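Local atomic coordinates of pectinesterase (Sitophilus oryzae, PDB entry 4PMH), a protein that hydrolyses the methyl esters of pectin to release methanol and probably helps the rice weevil digest plant cell walls. Residues Pro11-Ser16 / Arg346-Asp351; Thr104-Ala109 / Asn168-Thr173; Cys148-Trp153 / Ala180-Ser185; Ser307-Leu312 / Asn352-Trp357. All coordinates share one frame; numbering follows the deposited sequence.

Contact 1: Pro11-Ser16 / Arg346-Asp351; sequences PILTAS and RDLNND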
# COMPACT_ATOMS: atom_id res chain seq x y z
N PRO A 11 -2.92 22.32 -5.38
CA PRO A 11 -1.75 23.02 -4.89
C PRO A 11 -0.45 22.36 -5.32
O PRO A 11 -0.37 21.13 -5.42
CB PRO A 11 -1.91 22.99 -3.36
CG PRO A 11 -2.96 21.98 -3.07
CD PRO A 11 -3.73 21.71 -4.31
N ILE A 12 0.53 23.20 -5.60
CA ILE A 12 1.84 22.78 -6.08
C ILE A 12 2.91 23.36 -5.17
O ILE A 12 2.89 24.54 -4.86
CB ILE A 12 2.10 23.30 -7.52
CG1 ILE A 12 1.00 22.85 -8.47
CG2 ILE A 12 3.49 22.89 -8.02
CD1 ILE A 12 0.85 21.35 -8.66
N LEU A 13 3.85 22.53 -4.76
CA LEU A 13 4.97 22.98 -3.93
C LEU A 13 5.88 23.95 -4.70
O LEU A 13 6.10 23.80 -5.90
CB LEU A 13 5.81 21.78 -3.49
CG LEU A 13 5.17 20.71 -2.60
CD1 LEU A 13 6.20 19.64 -2.26
CD2 LEU A 13 4.57 21.28 -1.33
N THR A 14 6.45 24.90 -3.97
CA THR A 14 7.49 25.75 -4.50
C THR A 14 8.78 24.96 -4.59
O THR A 14 8.94 23.94 -3.92
CB THR A 14 7.72 26.98 -3.61
OG1 THR A 14 8.24 26.59 -2.33
CG2 THR A 14 6.42 27.74 -3.41
N ALA A 15 9.72 25.46 -5.39
CA ALA A 15 11.04 24.83 -5.48
C ALA A 15 11.70 24.67 -4.12
O ALA A 15 12.38 23.67 -3.84
CB ALA A 15 11.95 25.61 -6.42
N SER A 16 11.52 25.67 -3.27
CA SER A 16 12.12 25.68 -1.93
C SER A 16 11.47 24.61 -1.04
O SER A 16 12.15 23.81 -0.40
CB SER A 16 11.91 27.08 -1.33
OG SER A 16 12.62 27.23 -0.14
N ARG A 346 2.66 29.58 3.47
CA ARG A 346 1.80 28.56 4.06
C ARG A 346 2.59 27.59 4.90
O ARG A 346 3.82 27.49 4.77
CB ARG A 346 1.06 27.78 2.95
CG ARG A 346 2.01 27.14 1.94
CD ARG A 346 1.31 26.40 0.79
NE ARG A 346 2.29 26.08 -0.24
CZ ARG A 346 2.01 25.83 -1.51
NH1 ARG A 346 0.75 25.81 -1.96
NH2 ARG A 346 3.02 25.63 -2.35
N ASP A 347 1.87 26.87 5.75
CA ASP A 347 2.42 25.72 6.48
C ASP A 347 1.90 24.43 5.85
O ASP A 347 0.71 24.13 5.93
CB ASP A 347 1.97 25.81 7.94
CG ASP A 347 2.39 24.61 8.80
OD1 ASP A 347 3.25 23.76 8.43
OD2 ASP A 347 1.82 24.57 9.93
N LEU A 348 2.80 23.65 5.27
CA LEU A 348 2.37 22.43 4.57
C LEU A 348 1.86 21.35 5.53
O LEU A 348 1.27 20.35 5.09
CB LEU A 348 3.50 21.88 3.69
CG LEU A 348 4.03 22.81 2.59
CD1 LEU A 348 5.33 22.25 2.04
CD2 LEU A 348 3.03 23.00 1.46
N ASN A 349 2.06 21.56 6.82
CA ASN A 349 1.53 20.67 7.85
C ASN A 349 0.27 21.18 8.55
O ASN A 349 -0.19 20.59 9.52
CB ASN A 349 2.62 20.35 8.86
CG ASN A 349 3.68 19.44 8.26
OD1 ASN A 349 3.35 18.42 7.66
ND2 ASN A 349 4.94 19.80 8.42
N ASN A 350 -0.30 22.26 8.03
CA ASN A 350 -1.55 22.82 8.56
C ASN A 350 -2.67 21.79 8.39
O ASN A 350 -2.82 21.21 7.32
CB ASN A 350 -1.86 24.08 7.76
CG ASN A 350 -3.07 24.86 8.28
OD1 ASN A 350 -4.00 24.30 8.84
ND2 ASN A 350 -3.06 26.17 8.02
N ASP A 351 -3.47 21.60 9.43
CA ASP A 351 -4.52 20.57 9.42
C ASP A 351 -5.91 21.11 9.20
O ASP A 351 -6.90 20.39 9.29
CB ASP A 351 -4.46 19.76 10.71
CG ASP A 351 -3.20 18.94 10.82
OD1 ASP A 351 -2.88 18.23 9.84
OD2 ASP A 351 -2.53 19.01 11.87
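Leu13 and Leu348 mark the closest backbone approach here, their CA atoms 8.9 Å apart, and at that separation side chains must do the bridging. Arg346 does most of it. Its CG lies between the backbone N and the carbonyl carbon (chi1 57°), and from there the chain runs extended to NE. NH2 reaches Ile12 O at 2.7 Å in a fairly straight bond, with an N-H...O angle of 158°. The oxygen sits close to the guanidinium plane, whereas the donor stands well above the plane of the Ile12 carbonyl. The CG2 methyl of Thr14 faces the same NH2 tip to tip at 4.1 Å, and NH2 also makes a salt bridge with Glu17, while NH1 gives hydrogen bonds to Pro5 O and Asn341 O. An alanine in place of Arg346 would probably leave Glu17 without this positive mate and the carbonyls of Ile12, Pro5 and Asn341 without this donor. Beside this polar link, Leu13 and Leu348 cross obliquely: CD2 of Leu13 sits 3.6 Å from CD1 of Leu348 and just as near its CD2. Trp357 packs on both leucines and on Pro11. The leucine of 346-351 is presented by a type I beta turn from Asp347 to Asn350, overlaid by an Asx turn in which Asn349 N bonds to Asp347 OD1 at 3.0 Å. On the other segment Thr14 is the N-cap and Glu17 accepts from Thr14 N, consistent with a capping box at the start of the short, weakly bonded helix 15-18, whose Glu17 also pairs with Arg346.

Contact 2: Thr104-Ala109 / Asn168-Thr173; sequences TLNMPA and NSAKNT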
# COMPACT_ATOMS: atom_id res chain seq x y z
N THR A 104 -2.29 -15.68 -4.76
CA THR A 104 -3.57 -15.09 -5.07
C THR A 104 -4.75 -15.76 -4.38
O THR A 104 -4.77 -16.99 -4.24
CB THR A 104 -3.83 -15.09 -6.61
OG1 THR A 104 -5.12 -14.52 -6.87
CG2 THR A 104 -3.79 -16.51 -7.23
N LEU A 105 -5.73 -14.96 -3.98
CA LEU A 105 -7.00 -15.46 -3.45
C LEU A 105 -8.10 -14.47 -3.80
O LEU A 105 -7.81 -13.31 -4.04
CB LEU A 105 -6.92 -15.61 -1.94
CG LEU A 105 -6.13 -16.77 -1.36
CD1 LEU A 105 -5.96 -16.59 0.14
CD2 LEU A 105 -6.82 -18.09 -1.67
N ASN A 106 -9.35 -14.95 -3.85
CA ASN A 106 -10.55 -14.10 -3.95
C ASN A 106 -11.14 -14.09 -2.54
O ASN A 106 -11.89 -14.99 -2.16
CB ASN A 106 -11.56 -14.69 -4.96
CG ASN A 106 -12.82 -13.83 -5.15
OD1 ASN A 106 -13.17 -12.98 -4.33
ND2 ASN A 106 -13.54 -14.11 -6.23
N MET A 107 -10.76 -13.08 -1.76
CA MET A 107 -11.05 -13.08 -0.34
C MET A 107 -11.31 -11.67 0.13
O MET A 107 -10.42 -11.01 0.69
CB MET A 107 -9.89 -13.70 0.45
CG MET A 107 -10.23 -14.00 1.91
SD MET A 107 -9.00 -15.02 2.74
CE MET A 107 -7.69 -13.83 3.04
N PRO A 108 -12.54 -11.18 -0.10
CA PRO A 108 -12.90 -9.84 0.37
C PRO A 108 -13.08 -9.73 1.89
O PRO A 108 -13.15 -10.74 2.60
CB PRO A 108 -14.23 -9.57 -0.35
CG PRO A 108 -14.85 -10.93 -0.51
CD PRO A 108 -13.68 -11.86 -0.76
N ALA A 109 -13.16 -8.49 2.37
CA ALA A 109 -13.50 -8.22 3.78
C ALA A 109 -14.82 -8.87 4.17
O ALA A 109 -15.04 -9.20 5.34
CB ALA A 109 -13.58 -6.73 4.03
N ASN A 168 -5.30 -10.00 -4.51
CA ASN A 168 -6.61 -10.35 -3.98
C ASN A 168 -7.64 -10.00 -5.07
O ASN A 168 -7.89 -8.83 -5.37
CB ASN A 168 -6.87 -9.64 -2.66
CG ASN A 168 -8.06 -10.20 -1.90
OD1 ASN A 168 -9.00 -10.76 -2.50
ND2 ASN A 168 -8.03 -10.09 -0.57
N SER A 169 -8.21 -11.03 -5.66
CA SER A 169 -8.92 -10.92 -6.93
C SER A 169 -10.40 -10.60 -6.74
O SER A 169 -11.15 -10.57 -7.70
CB SER A 169 -8.76 -12.19 -7.76
OG SER A 169 -9.30 -13.34 -7.11
N ALA A 170 -10.81 -10.34 -5.51
CA ALA A 170 -12.22 -10.04 -5.23
C ALA A 170 -12.68 -8.79 -5.98
O ALA A 170 -12.14 -7.70 -5.77
CB ALA A 170 -12.46 -9.87 -3.75
N LYS A 171 -13.67 -8.99 -6.84
CA LYS A 171 -14.37 -7.91 -7.53
C LYS A 171 -15.89 -8.27 -7.65
O LYS A 171 -16.56 -7.91 -8.61
CB LYS A 171 -13.75 -7.67 -8.92
CG LYS A 171 -13.52 -8.94 -9.73
CD LYS A 171 -12.89 -8.66 -11.09
CE LYS A 171 -13.94 -8.55 -12.20
NZ LYS A 171 -13.31 -8.52 -13.56
N ASN A 172 -16.41 -8.92 -6.62
CA ASN A 172 -17.71 -9.61 -6.70
C ASN A 172 -18.91 -8.63 -6.71
O ASN A 172 -19.92 -8.88 -7.38
CB ASN A 172 -17.80 -10.63 -5.55
CG ASN A 172 -16.60 -11.57 -5.53
OD1 ASN A 172 -16.47 -12.42 -6.40
ND2 ASN A 172 -15.72 -11.41 -4.55
N THR A 173 -18.78 -7.54 -5.94
CA THR A 173 -19.68 -6.39 -6.01
C THR A 173 -18.82 -5.12 -6.04
O THR A 173 -17.62 -5.18 -5.80
CB THR A 173 -20.60 -6.29 -4.78
OG1 THR A 173 -19.85 -5.80 -3.66
CG2 THR A 173 -21.24 -7.65 -4.43
O HOH W 1 -7.65 -15.46 -7.04
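Leu105 and Asn168 form a parallel beta bridge, their CA atoms 5.2 Å apart, where strands 101-105 and 165-168 end. Backbone bonding is brief: Ser169 N donates to Leu105 O at 2.8 Å, and the CA-H of Asn168 leans on the same oxygen. Side chain to backbone bonds take over. The Asn168 amide, its CG anti to the backbone N (chi1 -167°), grips one residue twice: OD1 accepts from Met107 N at 3.0 Å, and ND2 donates to Met107 O at 2.9 Å. That carbonyl oxygen lies in the amide plane, although ND2 stands above the carbonyl plane. ND2 also bonds to Val179 O. Side chain to side chain, Asn106 and Asn172 meet tip to tip with amide planes 4° apart. Asn172 ND2 donates in plane to a lone pair of Asn106 OD1 at 3.0 Å and bonds to Gln176, while the return bond from Asn106 ND2 to Asn172 OD1 is weak. A water links Thr104 OG1, which also pairs with Glu167, to Ser169 OG. The apolar share is small: CD of Pro108 touches CB of Ala170 at 3.8 Å. The Asn168 side chain lies about 8 Å from that of Asp200, the probable proton donor; by presenting an N-H and a C=O to one residue, its amide mimics backbone pairing past the strand ends and satisfies the buried Met107 backbone.

Contact 3: Cys148-Trp153 / Ala180-Ser185; sequences CSTVFW and ALQTNS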
# COMPACT_ATOMS: atom_id res chain seq x y z
N CYS A 148 -8.36 -8.54 7.87
CA CYS A 148 -8.30 -10.00 7.70
C CYS A 148 -8.47 -10.47 6.24
O CYS A 148 -8.24 -11.65 5.91
CB CYS A 148 -9.33 -10.71 8.61
SG CYS A 148 -8.88 -10.70 10.37
N SER A 149 -8.84 -9.57 5.35
CA SER A 149 -8.90 -9.90 3.93
C SER A 149 -7.50 -10.03 3.30
O SER A 149 -7.38 -10.44 2.14
CB SER A 149 -9.73 -8.86 3.18
OG SER A 149 -8.99 -7.67 2.92
N THR A 150 -6.45 -9.68 4.06
CA THR A 150 -5.10 -9.53 3.51
C THR A 150 -4.52 -10.85 3.06
O THR A 150 -4.52 -11.81 3.83
CB THR A 150 -4.13 -8.89 4.52
OG1 THR A 150 -4.57 -7.56 4.85
CG2 THR A 150 -2.72 -8.80 3.93
N VAL A 151 -4.03 -10.89 1.83
CA VAL A 151 -3.37 -12.10 1.29
C VAL A 151 -1.94 -12.29 1.83
O VAL A 151 -1.58 -13.37 2.28
CB VAL A 151 -3.43 -12.12 -0.26
CG1 VAL A 151 -2.59 -13.24 -0.84
CG2 VAL A 151 -4.88 -12.22 -0.71
N PHE A 152 -1.14 -11.22 1.81
CA PHE A 152 0.23 -11.22 2.34
C PHE A 152 0.31 -10.14 3.45
O PHE A 152 0.22 -8.94 3.18
CB PHE A 152 1.16 -10.90 1.18
CG PHE A 152 2.59 -11.36 1.35
CD1 PHE A 152 3.41 -10.82 2.34
CD2 PHE A 152 3.16 -12.23 0.43
CE1 PHE A 152 4.74 -11.21 2.45
CE2 PHE A 152 4.48 -12.62 0.52
CZ PHE A 152 5.28 -12.10 1.53
N TRP A 153 0.50 -10.58 4.70
CA TRP A 153 0.34 -9.74 5.88
C TRP A 153 1.67 -9.68 6.66
O TRP A 153 2.10 -10.67 7.21
CB TRP A 153 -0.76 -10.33 6.77
CG TRP A 153 -1.27 -9.42 7.87
CD1 TRP A 153 -0.66 -8.31 8.40
CD2 TRP A 153 -2.49 -9.59 8.59
NE1 TRP A 153 -1.44 -7.77 9.39
CE2 TRP A 153 -2.57 -8.54 9.53
CE3 TRP A 153 -3.54 -10.51 8.52
CZ2 TRP A 153 -3.66 -8.38 10.38
CZ3 TRP A 153 -4.62 -10.37 9.38
CH2 TRP A 153 -4.67 -9.31 10.30
N ALA A 180 -4.42 -7.00 -0.81
CA ALA A 180 -3.41 -7.89 -1.34
C ALA A 180 -2.23 -7.92 -0.40
O ALA A 180 -1.91 -8.97 0.15
CB ALA A 180 -2.97 -7.48 -2.74
N LEU A 181 -1.58 -6.77 -0.22
CA LEU A 181 -0.48 -6.63 0.73
C LEU A 181 -0.85 -5.66 1.84
O LEU A 181 -1.43 -4.57 1.59
CB LEU A 181 0.79 -6.15 0.00
CG LEU A 181 2.04 -5.86 0.81
CD1 LEU A 181 2.53 -7.15 1.47
CD2 LEU A 181 3.17 -5.25 -0.01
N GLN A 182 -0.52 -6.04 3.08
CA GLN A 182 -0.62 -5.16 4.24
C GLN A 182 0.69 -5.13 5.00
O GLN A 182 1.18 -6.18 5.41
CB GLN A 182 -1.71 -5.62 5.22
CG GLN A 182 -1.76 -4.73 6.45
CD GLN A 182 -2.73 -5.18 7.52
OE1 GLN A 182 -2.68 -4.69 8.66
NE2 GLN A 182 -3.63 -6.09 7.17
N THR A 183 1.22 -3.93 5.23
CA THR A 183 2.45 -3.77 6.04
C THR A 183 2.10 -3.05 7.35
O THR A 183 1.39 -2.03 7.36
CB THR A 183 3.58 -3.01 5.27
OG1 THR A 183 3.29 -1.62 5.20
CG2 THR A 183 3.80 -3.55 3.86
N ASN A 184 2.60 -3.60 8.46
CA ASN A 184 2.32 -3.10 9.82
C ASN A 184 3.57 -2.69 10.58
O ASN A 184 3.48 -2.24 11.73
CB ASN A 184 1.61 -4.22 10.58
CG ASN A 184 1.11 -3.80 11.94
OD1 ASN A 184 1.62 -4.27 12.96
ND2 ASN A 184 0.08 -2.96 11.99
N SER A 185 4.74 -2.81 9.96
CA SER A 185 6.01 -2.62 10.64
C SER A 185 6.96 -1.73 9.88
O SER A 185 6.71 -1.35 8.75
CB SER A 185 6.70 -3.96 10.83
OG SER A 185 5.97 -4.75 11.73
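Gln182 lies against both Thr150 and Trp153, and its path can be traced atom by atom. CB starts beside the threonine, 3.5 Å from Thr150 OG1 and with the CG2 methyl about as close. CG is anti to the backbone N (chi1 177°), and the chain stays extended beyond it, running alongside the Trp153 side chain in the same direction. CD then comes 3.4 Å from Trp153 NE1. The amide plane is turned 27° from the indole plane, and NE2 stands 3.5 Å above one face of the ring, displaced toward the rim, nearest NE1 and CE2. The same nitrogen donates to Thr150 OG1 at 2.9 Å, the hydroxyl oxygen lying in the amide plane. Thr150 OG1 in turn bonds to Ser147 O, and Gln182 OE1 to Ser206 OG, which holds the amide from its other end. The scaffold for this is one short parallel sheet of the right-handed beta-helix typical of pectinesterases, in which strands 152-154 and 181-183 are neighbours: Phe152 N donates to Ala180 O at 2.9 Å, and Gln182 N to Phe152 O at 3.0 Å. Val151 N adds a weak bond to Ala180 O. Gln182 and Trp153 share one face of this sheet. Phe152 and Leu181 share the other, side by side and pointing the same way, with CD1 of the leucine 3.9 Å from CD1 of the ring. The indole also packs on Met133 and Cys137 of helix 131-138, the latter joined by a disulfide to Cys148.

Contact 4: Ser307-Leu312 / Asn352-Trp357; sequences SPNGQL and NYNRFW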
# COMPACT_ATOMS: atom_id res chain seq x y z
N SER A 307 -7.50 14.43 14.54
CA SER A 307 -7.96 13.50 13.51
C SER A 307 -6.85 13.24 12.48
O SER A 307 -5.96 14.07 12.33
CB SER A 307 -9.21 14.01 12.81
OG SER A 307 -10.24 14.30 13.75
N PRO A 308 -6.90 12.08 11.80
CA PRO A 308 -5.92 11.83 10.73
C PRO A 308 -6.03 12.91 9.69
O PRO A 308 -7.11 13.48 9.49
CB PRO A 308 -6.37 10.50 10.12
CG PRO A 308 -7.29 9.87 11.09
CD PRO A 308 -7.87 10.97 11.94
N ASN A 309 -4.91 13.22 9.04
CA ASN A 309 -4.95 14.11 7.92
C ASN A 309 -3.93 13.68 6.89
O ASN A 309 -2.75 14.08 6.93
CB ASN A 309 -4.77 15.57 8.37
CG ASN A 309 -5.13 16.57 7.29
OD1 ASN A 309 -6.00 16.33 6.42
ND2 ASN A 309 -4.45 17.70 7.32
N GLY A 310 -4.40 12.82 5.99
CA GLY A 310 -3.53 12.12 5.02
C GLY A 310 -2.52 13.01 4.32
O GLY A 310 -2.87 14.08 3.82
N GLN A 311 -1.28 12.54 4.26
CA GLN A 311 -0.18 13.30 3.66
C GLN A 311 0.35 12.54 2.45
O GLN A 311 0.64 11.35 2.55
CB GLN A 311 0.94 13.53 4.67
CG GLN A 311 1.89 14.69 4.36
CD GLN A 311 2.97 14.38 3.35
OE1 GLN A 311 3.36 13.22 3.17
NE2 GLN A 311 3.46 15.42 2.67
N LEU A 312 0.47 13.25 1.33
CA LEU A 312 0.91 12.69 0.06
C LEU A 312 1.57 13.75 -0.82
O LEU A 312 0.99 14.77 -1.09
CB LEU A 312 -0.28 12.14 -0.73
CG LEU A 312 -0.04 11.72 -2.17
CD1 LEU A 312 0.97 10.58 -2.30
CD2 LEU A 312 -1.36 11.30 -2.78
N ASN A 352 -5.99 22.39 8.88
CA ASN A 352 -7.24 22.97 8.42
C ASN A 352 -7.44 22.79 6.93
O ASN A 352 -8.52 23.08 6.41
CB ASN A 352 -7.30 24.44 8.81
CG ASN A 352 -7.20 24.61 10.29
OD1 ASN A 352 -8.16 24.37 11.01
ND2 ASN A 352 -6.01 24.95 10.78
N TYR A 353 -6.39 22.31 6.26
CA TYR A 353 -6.44 21.94 4.87
C TYR A 353 -5.91 20.52 4.72
O TYR A 353 -5.24 20.00 5.62
CB TYR A 353 -5.54 22.85 4.05
CG TYR A 353 -5.93 24.31 4.11
CD1 TYR A 353 -6.82 24.84 3.19
CD2 TYR A 353 -5.38 25.15 5.07
CE1 TYR A 353 -7.18 26.17 3.23
CE2 TYR A 353 -5.73 26.50 5.12
CZ TYR A 353 -6.63 27.00 4.21
OH TYR A 353 -7.00 28.33 4.24
N ASN A 354 -6.18 19.91 3.56
CA ASN A 354 -5.57 18.65 3.22
C ASN A 354 -4.08 18.82 2.98
O ASN A 354 -3.57 19.95 2.87
CB ASN A 354 -6.25 18.04 2.03
CG ASN A 354 -7.65 17.58 2.36
OD1 ASN A 354 -8.61 18.32 2.15
ND2 ASN A 354 -7.75 16.39 2.96
N ARG A 355 -3.37 17.70 2.95
CA ARG A 355 -1.91 17.71 2.75
C ARG A 355 -1.54 16.88 1.54
O ARG A 355 -0.65 16.02 1.60
CB ARG A 355 -1.16 17.20 4.00
CG ARG A 355 -1.63 17.74 5.36
CD ARG A 355 -1.55 16.64 6.44
NE ARG A 355 -0.21 16.64 6.94
CZ ARG A 355 0.38 15.72 7.67
NH1 ARG A 355 -0.21 14.60 8.08
NH2 ARG A 355 1.64 15.98 7.99
N PHE A 356 -2.20 17.17 0.43
CA PHE A 356 -1.90 16.54 -0.84
C PHE A 356 -1.21 17.57 -1.73
O PHE A 356 -1.76 18.64 -1.98
CB PHE A 356 -3.18 16.07 -1.52
CG PHE A 356 -4.03 15.15 -0.69
CD1 PHE A 356 -3.47 14.28 0.22
CD2 PHE A 356 -5.40 15.15 -0.85
CE1 PHE A 356 -4.26 13.42 0.97
CE2 PHE A 356 -6.21 14.31 -0.11
CZ PHE A 356 -5.64 13.44 0.80
N TRP A 357 -0.01 17.25 -2.19
CA TRP A 357 0.78 18.21 -2.95
C TRP A 357 1.50 17.57 -4.11
O TRP A 357 1.74 16.37 -4.12
CB TRP A 357 1.84 18.88 -2.06
CG TRP A 357 1.41 19.20 -0.65
CD1 TRP A 357 1.58 18.41 0.46
CD2 TRP A 357 0.78 20.39 -0.20
NE1 TRP A 357 1.07 19.03 1.57
CE2 TRP A 357 0.57 20.26 1.20
CE3 TRP A 357 0.35 21.56 -0.83
CZ2 TRP A 357 -0.05 21.25 1.97
CZ3 TRP A 357 -0.26 22.54 -0.08
CH2 TRP A 357 -0.45 22.37 1.32
O HOH W 2 -5.17 15.49 3.78
O HOH W 3 2.26 18.13 4.01
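The last two strands of the large parallel sheet of the beta-helix, 311-315 and 355-359, run side by side here, with Leu312 and Phe356 as bridge partners. Leu312 N donates to Arg355 O at 3.0 Å, and Trp357 N to Leu312 O at 2.9 Å. On one face, CB of Leu312 packs on CD1 of Phe356. On the other, the Arg355 chain bends at chi2 and chi3 (chi3 85°), and its side chain crosses that of Gln311 at about a right angle, with CB of Gln311 3.7 Å above the centre of the guanidinium. NH1 lies near Asn309 O, whose position is doubtful; NH1 also bonds to Asp260 O, while NH2 bonds to Lys263 O and to Asn349 OD1. An alanine for Arg355 would probably strip the carbonyls of Asp260 and Lys263 of this donor and open a gap beside Gln311. Before the Leu312-Phe356 bridge, Asn309 ND2 donates to Tyr353 O at 3.0 Å with an N-H...O angle of 166°, and Asn309 OD1 pairs with Arg336. A water bridges the two segments: it donates to Asn309 OD1 and to Gly310 O (2.7 Å), accepts from Asn354 ND2 and Arg355 N, and lies over one face of the Phe356 ring. A second water joins Trp357 NE1, at 2.9 Å, to Gln311 NE2, whose amide oxygen is held by Gly266 N and Tyr26. With four bonds around the first water, polar atoms near the bridge are satisfied in a buried setting, and the Asn309 amide and this water supply links beside the direct backbone bonds at Leu312.

How the contacts relate
Contacts 2 and 3 gather on one part of the beta-helix, their centres about 13 Å apart, and contacts 1 and 4 on another, about 11 Å apart; contacts 1 and 2 lie on opposite sides of the chain's centre, about 38 Å centre to centre. Along the chain, contact 1 spans nearly everything, joining a segment near the N-terminus to the loop before strand 355-359. Contacts 2 and 3 interleave and close before contact 4 opens, and contact 4 crosses contact 1. Contacts 2, 3 and 4 belong to three different parallel sheets. Trp357 packs on Pro11 and Arg355 meets Asn349, so both segments of contact 1 lie against 355-359, an edge strand of the ten-stranded sheet.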